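Local atomic coordinates of possible glutathione S-transferase (Rhodopseudomonas palustris, PDB entry 3M8N), a protein that probably catalyses the transfer of glutathione to electrophilic compounds, as a member of the glutathione S-transferase superfamily. Residues H102-E105 against P106-S110; Y152-G156 against Q157-A161; L20-L24 against L25-Y29. All coordinates share one frame; numbering follows the deposited sequence.

Interaction 1: residues H102-E105 against P106-S110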
ATOM      1  N   HIS A 102      -2.376   2.775   4.004  1.00 27.28           N
ATOM      2  CA  HIS A 102      -2.787   2.678   5.418  1.00 28.93           C
ATOM      3  C   HIS A 102      -3.301   3.963   6.089  1.00 29.03           C
ATOM      4  O   HIS A 102      -4.006   3.864   7.039  1.00 29.97           O
ATOM      5  CB  HIS A 102      -1.691   2.055   6.285  1.00 29.13           C
ATOM      6  CG  HIS A 102      -0.538   2.965   6.539  1.00 29.84           C
ATOM      7  ND1 HIS A 102      -0.488   3.809   7.619  1.00 30.18           N
ATOM      8  CD2 HIS A 102       0.626   3.132   5.875  1.00 30.76           C
ATOM      9  CE1 HIS A 102       0.638   4.500   7.581  1.00 31.36           C
ATOM     10  NE2 HIS A 102       1.330   4.116   6.525  1.00 31.16           N
ATOM     11  N   ALA A 103      -2.972   5.138   5.555  1.00 29.09           N
ATOM     12  CA  ALA A 103      -3.390   6.428   6.114  1.00 28.89           C
ATOM     13  C   ALA A 103      -4.506   7.178   5.412  1.00 28.85           C
ATOM     14  O   ALA A 103      -5.308   7.746   6.069  1.00 29.42           O
ATOM     15  CB  ALA A 103      -2.204   7.335   6.354  1.00 27.80           C
ATOM     16  N   LEU A 104      -4.599   7.158   4.090  1.00 31.22           N
ATOM     17  CA  LEU A 104      -5.709   7.833   3.343  1.00 31.77           C
ATOM     18  C   LEU A 104      -6.930   7.008   3.009  1.00 32.77           C
ATOM     19  O   LEU A 104      -8.064   7.447   3.289  1.00 33.66           O
ATOM     20  CB  LEU A 104      -5.249   8.482   2.025  1.00 31.83           C
ATOM     21  CG  LEU A 104      -5.061   9.977   2.004  1.00 32.78           C
ATOM     22  CD1 LEU A 104      -4.040  10.369   3.036  1.00 34.12           C
ATOM     23  CD2 LEU A 104      -4.587  10.355   0.680  1.00 34.07           C
ATOM     24  N   GLU A 105      -6.703   5.861   2.358  1.00 32.54           N
ATOM     25  CA  GLU A 105      -7.742   4.937   2.019  1.00 32.87           C
ATOM     26  C   GLU A 105      -8.642   4.629   3.197  1.00 31.79           C
ATOM     27  O   GLU A 105      -9.817   4.844   3.094  1.00 32.39           O
ATOM     28  CB  GLU A 105      -7.127   3.646   1.495  1.00 33.79           C
ATOM     29  CG  GLU A 105      -8.075   2.391   1.490  1.00 37.43           C
ATOM     30  CD  GLU A 105      -8.613   2.076   0.097  1.00 40.24           C
ATOM     31  OE1 GLU A 105      -7.885   2.342  -0.862  1.00 40.81           O
ATOM     32  OE2 GLU A 105      -9.740   1.560  -0.048  1.00 42.25           O
ATOM     33  N   PRO A 106      -8.087   4.154   4.325  1.00 31.70           N
ATOM     34  CA  PRO A 106      -8.938   3.771   5.443  1.00 32.32           C
ATOM     35  C   PRO A 106      -9.700   4.901   6.171  1.00 32.31           C
ATOM     36  O   PRO A 106     -10.595   4.622   6.951  1.00 33.68           O
ATOM     37  CB  PRO A 106      -7.957   3.128   6.413  1.00 31.51           C
ATOM     38  CG  PRO A 106      -6.753   2.884   5.604  1.00 31.39           C
ATOM     39  CD  PRO A 106      -6.680   3.989   4.696  1.00 31.06           C
ATOM     40  N   ASN A 107      -9.359   6.138   5.906  1.00 31.25           N
ATOM     41  CA  ASN A 107      -9.919   7.227   6.621  1.00 31.36           C
ATOM     42  C   ASN A 107     -10.596   8.188   5.701  1.00 30.54           C
ATOM     43  O   ASN A 107     -11.809   8.383   5.779  1.00 30.89           O
ATOM     44  CB  ASN A 107      -8.802   7.913   7.381  1.00 31.87           C
ATOM     45  CG  ASN A 107      -8.204   7.029   8.431  1.00 32.27           C
ATOM     46  OD1 ASN A 107      -7.007   6.779   8.432  1.00 34.58           O
ATOM     47  ND2 ASN A 107      -9.024   6.550   9.327  1.00 32.49           N
ATOM     48  N   ILE A 108      -9.830   8.782   4.796  1.00 30.34           N
ATOM     49  CA  ILE A 108     -10.463   9.679   3.835  1.00 29.49           C
ATOM     50  C   ILE A 108     -11.254   8.914   2.838  1.00 28.90           C
ATOM     51  O   ILE A 108     -12.316   9.348   2.409  1.00 29.22           O
ATOM     52  CB  ILE A 108      -9.466  10.608   3.118  1.00 29.77           C
ATOM     53  CG1 ILE A 108      -8.676  11.439   4.144  1.00 29.02           C
ATOM     54  CG2 ILE A 108     -10.183  11.437   2.044  1.00 29.62           C
ATOM     55  CD1 ILE A 108      -8.016  12.663   3.583  1.00 31.05           C
ATOM     56  N   GLY A 109     -10.759   7.745   2.479  1.00 28.69           N
ATOM     57  CA  GLY A 109     -11.510   6.884   1.565  1.00 28.86           C
ATOM     58  C   GLY A 109     -12.813   6.321   2.099  1.00 28.77           C
ATOM     59  O   GLY A 109     -13.806   6.268   1.369  1.00 28.69           O
ATOM     60  N   SER A 110     -12.804   5.856   3.355  1.00 29.17           N
ATOM     61  CA  SER A 110     -14.043   5.413   4.000  1.00 29.84           C
ATOM     62  C   SER A 110     -15.033   6.560   4.177  1.00 29.51           C
ATOM     63  O   SER A 110     -16.197   6.404   3.914  1.00 29.80           O
ATOM     64  CB  SER A 110     -13.801   4.725   5.346  1.00 30.02           C
ATOM     65  OG  SER A 110     -12.623   3.932   5.471  1.00 31.82           O
TER

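Interaction 2: residues Y152-G156 against Q157-A161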
ATOM      1  N   TYR A 152       6.382  18.041  -5.135  1.00 28.74           N
ATOM      2  CA  TYR A 152       5.839  16.698  -5.403  1.00 28.84           C
ATOM      3  C   TYR A 152       6.317  15.732  -4.376  1.00 28.29           C
ATOM      4  O   TYR A 152       7.361  15.957  -3.744  1.00 27.86           O
ATOM      5  CB  TYR A 152       6.285  16.199  -6.776  1.00 29.20           C
ATOM      6  CG  TYR A 152       5.792  17.033  -7.933  1.00 29.48           C
ATOM      7  CD1 TYR A 152       4.517  16.858  -8.441  1.00 29.10           C
ATOM      8  CD2 TYR A 152       6.615  18.032  -8.493  1.00 31.00           C
ATOM      9  CE1 TYR A 152       4.076  17.633  -9.486  1.00 32.54           C
ATOM     10  CE2 TYR A 152       6.187  18.814  -9.537  1.00 30.10           C
ATOM     11  CZ  TYR A 152       4.929  18.616 -10.032  1.00 33.75           C
ATOM     12  OH  TYR A 152       4.514  19.386 -11.110  1.00 35.49           O
ATOM     13  N   PHE A 153       5.589  14.628  -4.236  1.00 28.23           N
ATOM     14  CA  PHE A 153       5.914  13.709  -3.146  1.00 28.00           C
ATOM     15  C   PHE A 153       7.228  12.969  -3.295  1.00 27.87           C
ATOM     16  O   PHE A 153       7.913  12.764  -2.320  1.00 28.82           O
ATOM     17  CB  PHE A 153       4.744  12.785  -2.784  1.00 27.45           C
ATOM     18  CG  PHE A 153       3.697  13.469  -1.984  1.00 27.46           C
ATOM     19  CD1 PHE A 153       3.815  13.563  -0.606  1.00 26.14           C
ATOM     20  CD2 PHE A 153       2.642  14.080  -2.593  1.00 24.92           C
ATOM     21  CE1 PHE A 153       2.891  14.248   0.128  1.00 25.39           C
ATOM     22  CE2 PHE A 153       1.743  14.740  -1.878  1.00 24.78           C
ATOM     23  CZ  PHE A 153       1.853  14.835  -0.520  1.00 26.56           C
ATOM     24  N   ALA A 154       7.625  12.596  -4.499  1.00 29.07           N
ATOM     25  CA  ALA A 154       8.887  11.863  -4.646  1.00 28.31           C
ATOM     26  C   ALA A 154       9.685  12.410  -5.798  1.00 28.25           C
ATOM     27  O   ALA A 154       9.079  12.780  -6.805  1.00 27.49           O
ATOM     28  CB  ALA A 154       8.584  10.329  -4.881  1.00 27.77           C
ATOM     29  N   ALA A 155      11.027  12.425  -5.670  1.00 28.98           N
ATOM     30  CA  ALA A 155      11.928  12.619  -6.816  1.00 30.14           C
ATOM     31  C   ALA A 155      11.854  14.008  -7.508  1.00 30.80           C
ATOM     32  O   ALA A 155      12.295  14.181  -8.659  1.00 30.90           O
ATOM     33  CB  ALA A 155      11.664  11.527  -7.864  1.00 29.65           C
ATOM     34  N   GLY A 156      11.236  14.964  -6.829  1.00 31.35           N
ATOM     35  CA  GLY A 156      11.043  16.288  -7.368  1.00 30.65           C
ATOM     36  C   GLY A 156      10.224  16.413  -8.611  1.00 30.54           C
ATOM     37  O   GLY A 156      10.339  17.409  -9.295  1.00 33.15           O
ATOM     38  N   GLN A 157       9.362  15.470  -8.915  1.00 28.63           N
ATOM     39  CA  GLN A 157       8.658  15.506 -10.183  1.00 27.69           C
ATOM     40  C   GLN A 157       7.419  14.756  -9.958  1.00 25.40           C
ATOM     41  O   GLN A 157       7.300  14.108  -8.916  1.00 25.96           O
ATOM     42  CB  GLN A 157       9.453  14.804 -11.281  1.00 28.46           C
ATOM     43  CG  GLN A 157       9.731  13.311 -10.953  1.00 31.95           C
ATOM     44  CD  GLN A 157      10.095  12.449 -12.153  1.00 38.36           C
ATOM     45  OE1 GLN A 157      11.194  12.567 -12.658  1.00 41.90           O
ATOM     46  NE2 GLN A 157       9.175  11.530 -12.582  1.00 41.54           N
ATOM     47  N   LEU A 158       6.487  14.895 -10.895  1.00 24.42           N
ATOM     48  CA  LEU A 158       5.247  14.127 -10.907  1.00 24.41           C
ATOM     49  C   LEU A 158       5.548  12.617 -11.116  1.00 25.22           C
ATOM     50  O   LEU A 158       6.232  12.234 -12.081  1.00 26.76           O
ATOM     51  CB  LEU A 158       4.299  14.625 -11.974  1.00 23.12           C
ATOM     52  CG  LEU A 158       2.922  13.989 -11.966  1.00 22.46           C
ATOM     53  CD1 LEU A 158       2.138  14.588 -10.925  1.00 24.44           C
ATOM     54  CD2 LEU A 158       2.205  14.272 -13.194  1.00 22.18           C
ATOM     55  N   THR A 159       5.057  11.788 -10.191  1.00 25.05           N
ATOM     56  CA  THR A 159       5.241  10.355 -10.223  1.00 24.66           C
ATOM     57  C   THR A 159       3.866   9.759  -9.890  1.00 25.27           C
ATOM     58  O   THR A 159       2.891  10.505  -9.665  1.00 25.90           O
ATOM     59  CB  THR A 159       6.341   9.831  -9.285  1.00 23.31           C
ATOM     60  OG1 THR A 159       5.924   9.863  -7.945  1.00 24.35           O
ATOM     61  CG2 THR A 159       7.574  10.609  -9.361  1.00 22.27           C
ATOM     62  N   ILE A 160       3.776   8.434  -9.900  1.00 24.67           N
ATOM     63  CA  ILE A 160       2.554   7.735  -9.510  1.00 23.87           C
ATOM     64  C   ILE A 160       2.180   7.924  -8.043  1.00 22.11           C
ATOM     65  O   ILE A 160       1.043   7.761  -7.690  1.00 22.55           O
ATOM     66  CB  ILE A 160       2.566   6.170  -9.872  1.00 24.77           C
ATOM     67  CG1 ILE A 160       3.897   5.562  -9.500  1.00 25.74           C
ATOM     68  CG2 ILE A 160       2.206   5.956 -11.276  1.00 22.04           C
ATOM     69  CD1 ILE A 160       3.828   4.053  -9.321  1.00 28.30           C
ATOM     70  N   ALA A 161       3.129   8.265  -7.189  1.00 22.88           N
ATOM     71  CA  ALA A 161       2.830   8.630  -5.805  1.00 23.42           C
ATOM     72  C   ALA A 161       1.880   9.792  -5.688  1.00 24.11           C
ATOM     73  O   ALA A 161       1.042   9.754  -4.820  1.00 23.65           O
ATOM     74  CB  ALA A 161       4.057   8.954  -5.028  1.00 23.65           C
TER

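Interaction 3: residues L20-L24 against L25-Y29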
ATOM      1  N   LEU A  20      -6.682   8.019 -14.219  1.00 22.00           N
ATOM      2  CA  LEU A  20      -5.913   9.235 -14.272  1.00 22.19           C
ATOM      3  C   LEU A  20      -4.532   8.935 -14.828  1.00 24.03           C
ATOM      4  O   LEU A  20      -4.077   9.619 -15.761  1.00 24.85           O
ATOM      5  CB  LEU A  20      -5.795   9.868 -12.892  1.00 21.37           C
ATOM      6  CG  LEU A  20      -5.038  11.183 -12.770  1.00 19.79           C
ATOM      7  CD1 LEU A  20      -5.589  12.197 -13.813  1.00 18.42           C
ATOM      8  CD2 LEU A  20      -5.113  11.721 -11.381  1.00 19.91           C
ATOM      9  N   ALA A  21      -3.875   7.901 -14.280  1.00 23.82           N
ATOM     10  CA  ALA A  21      -2.595   7.419 -14.807  1.00 22.14           C
ATOM     11  C   ALA A  21      -2.677   7.079 -16.287  1.00 21.44           C
ATOM     12  O   ALA A  21      -1.844   7.514 -17.030  1.00 21.40           O
ATOM     13  CB  ALA A  21      -2.089   6.219 -13.992  1.00 22.88           C
ATOM     14  N   LEU A  22      -3.692   6.346 -16.710  1.00 20.73           N
ATOM     15  CA  LEU A  22      -3.883   6.028 -18.095  1.00 22.00           C
ATOM     16  C   LEU A  22      -4.076   7.268 -19.006  1.00 23.73           C
ATOM     17  O   LEU A  22      -3.561   7.273 -20.121  1.00 24.46           O
ATOM     18  CB  LEU A  22      -5.023   5.043 -18.280  1.00 21.49           C
ATOM     19  CG  LEU A  22      -4.754   3.641 -17.682  1.00 20.96           C
ATOM     20  CD1 LEU A  22      -5.945   2.777 -17.551  1.00 16.62           C
ATOM     21  CD2 LEU A  22      -3.701   2.928 -18.487  1.00 21.45           C
ATOM     22  N   ALA A  23      -4.793   8.296 -18.529  1.00 24.36           N
ATOM     23  CA  ALA A  23      -4.943   9.557 -19.248  1.00 24.67           C
ATOM     24  C   ALA A  23      -3.607  10.229 -19.321  1.00 25.50           C
ATOM     25  O   ALA A  23      -3.232  10.661 -20.388  1.00 27.10           O
ATOM     26  CB  ALA A  23      -5.915  10.453 -18.574  1.00 23.17           C
ATOM     27  N   LEU A  24      -2.870  10.283 -18.209  1.00 26.71           N
ATOM     28  CA  LEU A  24      -1.611  11.013 -18.206  1.00 27.46           C
ATOM     29  C   LEU A  24      -0.560  10.371 -19.090  1.00 28.72           C
ATOM     30  O   LEU A  24       0.224  11.066 -19.682  1.00 30.12           O
ATOM     31  CB  LEU A  24      -1.094  11.237 -16.810  1.00 26.43           C
ATOM     32  CG  LEU A  24      -1.979  12.050 -15.924  1.00 25.36           C
ATOM     33  CD1 LEU A  24      -1.364  12.067 -14.574  1.00 22.88           C
ATOM     34  CD2 LEU A  24      -2.042  13.400 -16.444  1.00 24.15           C
ATOM     35  N   LEU A  25      -0.574   9.051 -19.175  1.00 29.52           N
ATOM     36  CA  LEU A  25       0.307   8.248 -19.999  1.00 30.88           C
ATOM     37  C   LEU A  25      -0.145   8.208 -21.454  1.00 32.28           C
ATOM     38  O   LEU A  25       0.534   7.691 -22.339  1.00 33.67           O
ATOM     39  CB  LEU A  25       0.395   6.802 -19.465  1.00 29.05           C
ATOM     40  CG  LEU A  25       1.108   6.733 -18.139  1.00 27.90           C
ATOM     41  CD1 LEU A  25       1.128   5.306 -17.639  1.00 27.39           C
ATOM     42  CD2 LEU A  25       2.456   7.298 -18.282  1.00 25.57           C
ATOM     43  N   ASP A  26      -1.308   8.775 -21.689  1.00 33.88           N
ATOM     44  CA  ASP A  26      -1.958   8.705 -22.931  1.00 34.05           C
ATOM     45  C   ASP A  26      -2.060   7.251 -23.373  1.00 33.92           C
ATOM     46  O   ASP A  26      -1.863   6.946 -24.524  1.00 35.09           O
ATOM     47  CB  ASP A  26      -1.220   9.576 -23.938  1.00 34.61           C
ATOM     48  CG  ASP A  26      -1.988   9.737 -25.224  1.00 36.99           C
ATOM     49  OD1 ASP A  26      -3.244   9.649 -25.180  1.00 40.97           O
ATOM     50  OD2 ASP A  26      -1.321   9.930 -26.276  1.00 42.72           O
ATOM     51  N   ALA A  27      -2.418   6.339 -22.478  1.00 33.59           N
ATOM     52  CA  ALA A  27      -2.410   4.929 -22.815  1.00 31.41           C
ATOM     53  C   ALA A  27      -3.783   4.503 -23.284  1.00 31.60           C
ATOM     54  O   ALA A  27      -4.770   4.779 -22.621  1.00 32.00           O
ATOM     55  CB  ALA A  27      -1.982   4.148 -21.616  1.00 32.10           C
ATOM     56  N   PRO A  28      -3.861   3.817 -24.441  1.00 30.95           N
ATOM     57  CA  PRO A  28      -5.113   3.303 -24.967  1.00 30.51           C
ATOM     58  C   PRO A  28      -5.653   2.053 -24.227  1.00 30.25           C
ATOM     59  O   PRO A  28      -4.927   1.063 -24.012  1.00 31.81           O
ATOM     60  CB  PRO A  28      -4.742   2.968 -26.407  1.00 30.43           C
ATOM     61  CG  PRO A  28      -3.316   2.663 -26.346  1.00 30.11           C
ATOM     62  CD  PRO A  28      -2.724   3.495 -25.318  1.00 30.08           C
ATOM     63  N   TYR A  29      -6.918   2.076 -23.854  1.00 29.53           N
ATOM     64  CA  TYR A  29      -7.447   0.988 -23.101  1.00 30.78           C
ATOM     65  C   TYR A  29      -8.934   0.988 -23.256  1.00 31.19           C
ATOM     66  O   TYR A  29      -9.514   1.961 -23.704  1.00 31.59           O
ATOM     67  CB  TYR A  29      -7.072   1.108 -21.601  1.00 29.84           C
ATOM     68  CG  TYR A  29      -7.838   2.154 -20.830  1.00 29.53           C
ATOM     69  CD1 TYR A  29      -8.937   1.815 -20.011  1.00 27.23           C
ATOM     70  CD2 TYR A  29      -7.467   3.505 -20.901  1.00 26.35           C
ATOM     71  CE1 TYR A  29      -9.639   2.802 -19.311  1.00 26.39           C
ATOM     72  CE2 TYR A  29      -8.149   4.465 -20.210  1.00 26.44           C
ATOM     73  CZ  TYR A  29      -9.228   4.126 -19.433  1.00 27.71           C
ATOM     74  OH  TYR A  29      -9.821   5.128 -18.759  1.00 25.76           O
TER

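Interaction 1: residues H102-E105 against P106-S110
The ring of Pro106 overlaps the carbonyl of His102 one turn earlier, with CG of Pro106 3.3 Å from O of His102. This carbonyl would accept a backbone N-H in an unbroken alpha-helix, but Pro106 has no hydrogen to give and puts its ring carbons there instead. The regular pattern breaks at this point, and the turns on both sides widen to the pi type. O of Leu104 gathers several donors instead. Gly109 N, five residues on, reaches it at 2.8 Å with an N-H...O angle of 161°, and Asn107 N donates to the same oxygen from above the carbonyl plane at 3.2 Å. Ile108 N adds a weak, strongly bent bond to it. At the next residue, Ser110 N gives O of Glu105 a weak bond.

The kink lies about two thirds of the way along helix 87-117, the long first helix of the all-helical C-terminal domain of the GST fold. His102 faces the dimer interface, where its NE2 bonds to Glu68 of the second subunit. The carboxylate of Glu105 reaches the other domain: its CG stands anti to the backbone N (chi1 162°), the chain then bends at chi2, and OE1 is hydrogen-bonded to ND2 of Asn14 on helix 13-24.

Leu104 and Ile108, four residues apart, line up on the inner side of the helix, CG of Leu104 lying 4.3 Å from CD1 of Ile108. Both are covered by helix 160-169, Leu104 by Leu165 and Thr169 and Ile108 by Tyr168. On the next turn the hydroxyl of Ser110 folds back beside its own backbone N (chi1 -35°). From there OG donates to O of Pro106 at 2.6 Å, coming in well above the plane of that carbonyl.

Interaction 2: residues Y152-G156 against Q157-A161
Gln157 and Ala154 close a tight reversal: Gln157 N reaches back to O of Ala154 across a type I' turn, in a straight but weak bond of 3.4 Å. Ala155 and Gly156 form its corner, both with positive phi. The side chain of Gln157 leaves with CG between its backbone N and carbonyl carbon (chi1 60°), passes CB of Ala155 and runs on extended at chi2, and the turn of its amide brings NE2 to O of Leu158 at 3.1 Å, approaching from above the carbonyl plane; a weak second bond joins NE2 to O of Ser81.

The peptide from Gln157 to Leu158 lies over one face of the Tyr152 ring. Leu158 N sits 3.6 Å above the centre of that ring, while C of Gln157 is displaced toward the rim. Leu158 itself turns CG anti to its backbone N (chi1 -174°), which carries CD1 to 3.9 Å from CE1 of Tyr152.

Thr159 brings its methyl CG2 to 3.7 Å from O of Ala154 and uses its hydroxyl for the helix: OG1 accepts a weak bond from Ala161 N at 3.3 Å. Finally, Ala161 in the first turn sets its CB 4.5 Å from CB of Phe153, whose ring leads away to pack against Trp96, Trp188 and His146.

Asp162 ties both ends of this loop together, accepting from Phe153 N through OD1 and from Thr159 N through OD2. The latter bond, to the N-H of the N-cap residue, is the return half of a capping box, consistent with the Ser/Thr-X-X-Asp N-capping box that opens the corresponding helix in glutathione S-transferases, here helix 160-169.

Interaction 3: residues L20-L24 against L25-Y29
Helix 13-24 ends as its last turn is closed by two reverse bonds, Ala27 N to O of Leu22 at 2.8 Å and Asp26 N to O of Ala23 at 3.0 Å. This is a Schellman motif, with Asp26 as the residue of positive phi (52°). It forms the helix-to-strand corner of the beta-alpha-beta unit that begins the thioredoxin-like domain, joining strand 4-8 through helix 13-24 to the parallel strand 29-33. Just before it, Leu25 N still makes a regular helical bond to O of Ala21.

Leu22 carries the apolar side of the motif. Its CD2 meets CB of Ala27 at 3.8 Å, an apolar contact between the two residues joined by the wider, six-to-one bond and a usual companion of the Schellman motif. Both also lean on Tyr4 of strand 4-8, and Leu22 reaches Leu76 on helix 69-77 besides. Leu25 folds back along the helix instead, CG 3.2 Å from O of Ala21, the same oxygen that its own N-H binds; beyond this it packs on Leu76 and Leu82.

Asp26 is exposed at the corner, and Pro28 continues the chain to the edge strand, bonding through its backbone to Leu3. Tyr29 then swings its ring back toward the helix, CG held between its backbone N and carbonyl carbon (chi1 75°). The other branch of Leu22 lies over one face of that ring in a CH-pi contact: CD1 stands 3.7 Å from the centroid of the Tyr29 ring, only 7° off the ring normal.

All three contacts are local and partly buried, but each shapes a helix differently: interaction 3 ends helix 13-24, interaction 2 starts helix 160-169, and interaction 1 bends helix 87-117 along its course. Interaction 3 belongs to the thioredoxin-like domain, interactions 1 and 2 to the helical one. Backbone bonds dominate 1 and 3, whereas 2 relies more on side-chain capping and a peptide packed on a ring. Interactions 2 and 3 come within about 4 Å at their nearest atoms without touching; 1 and 3 lie on opposite sides of the chain's centre. Of the three, interaction 1 alone touches the second subunit, while 2 and 3 each carry an exposed turn residue, Gly156 and Asp26.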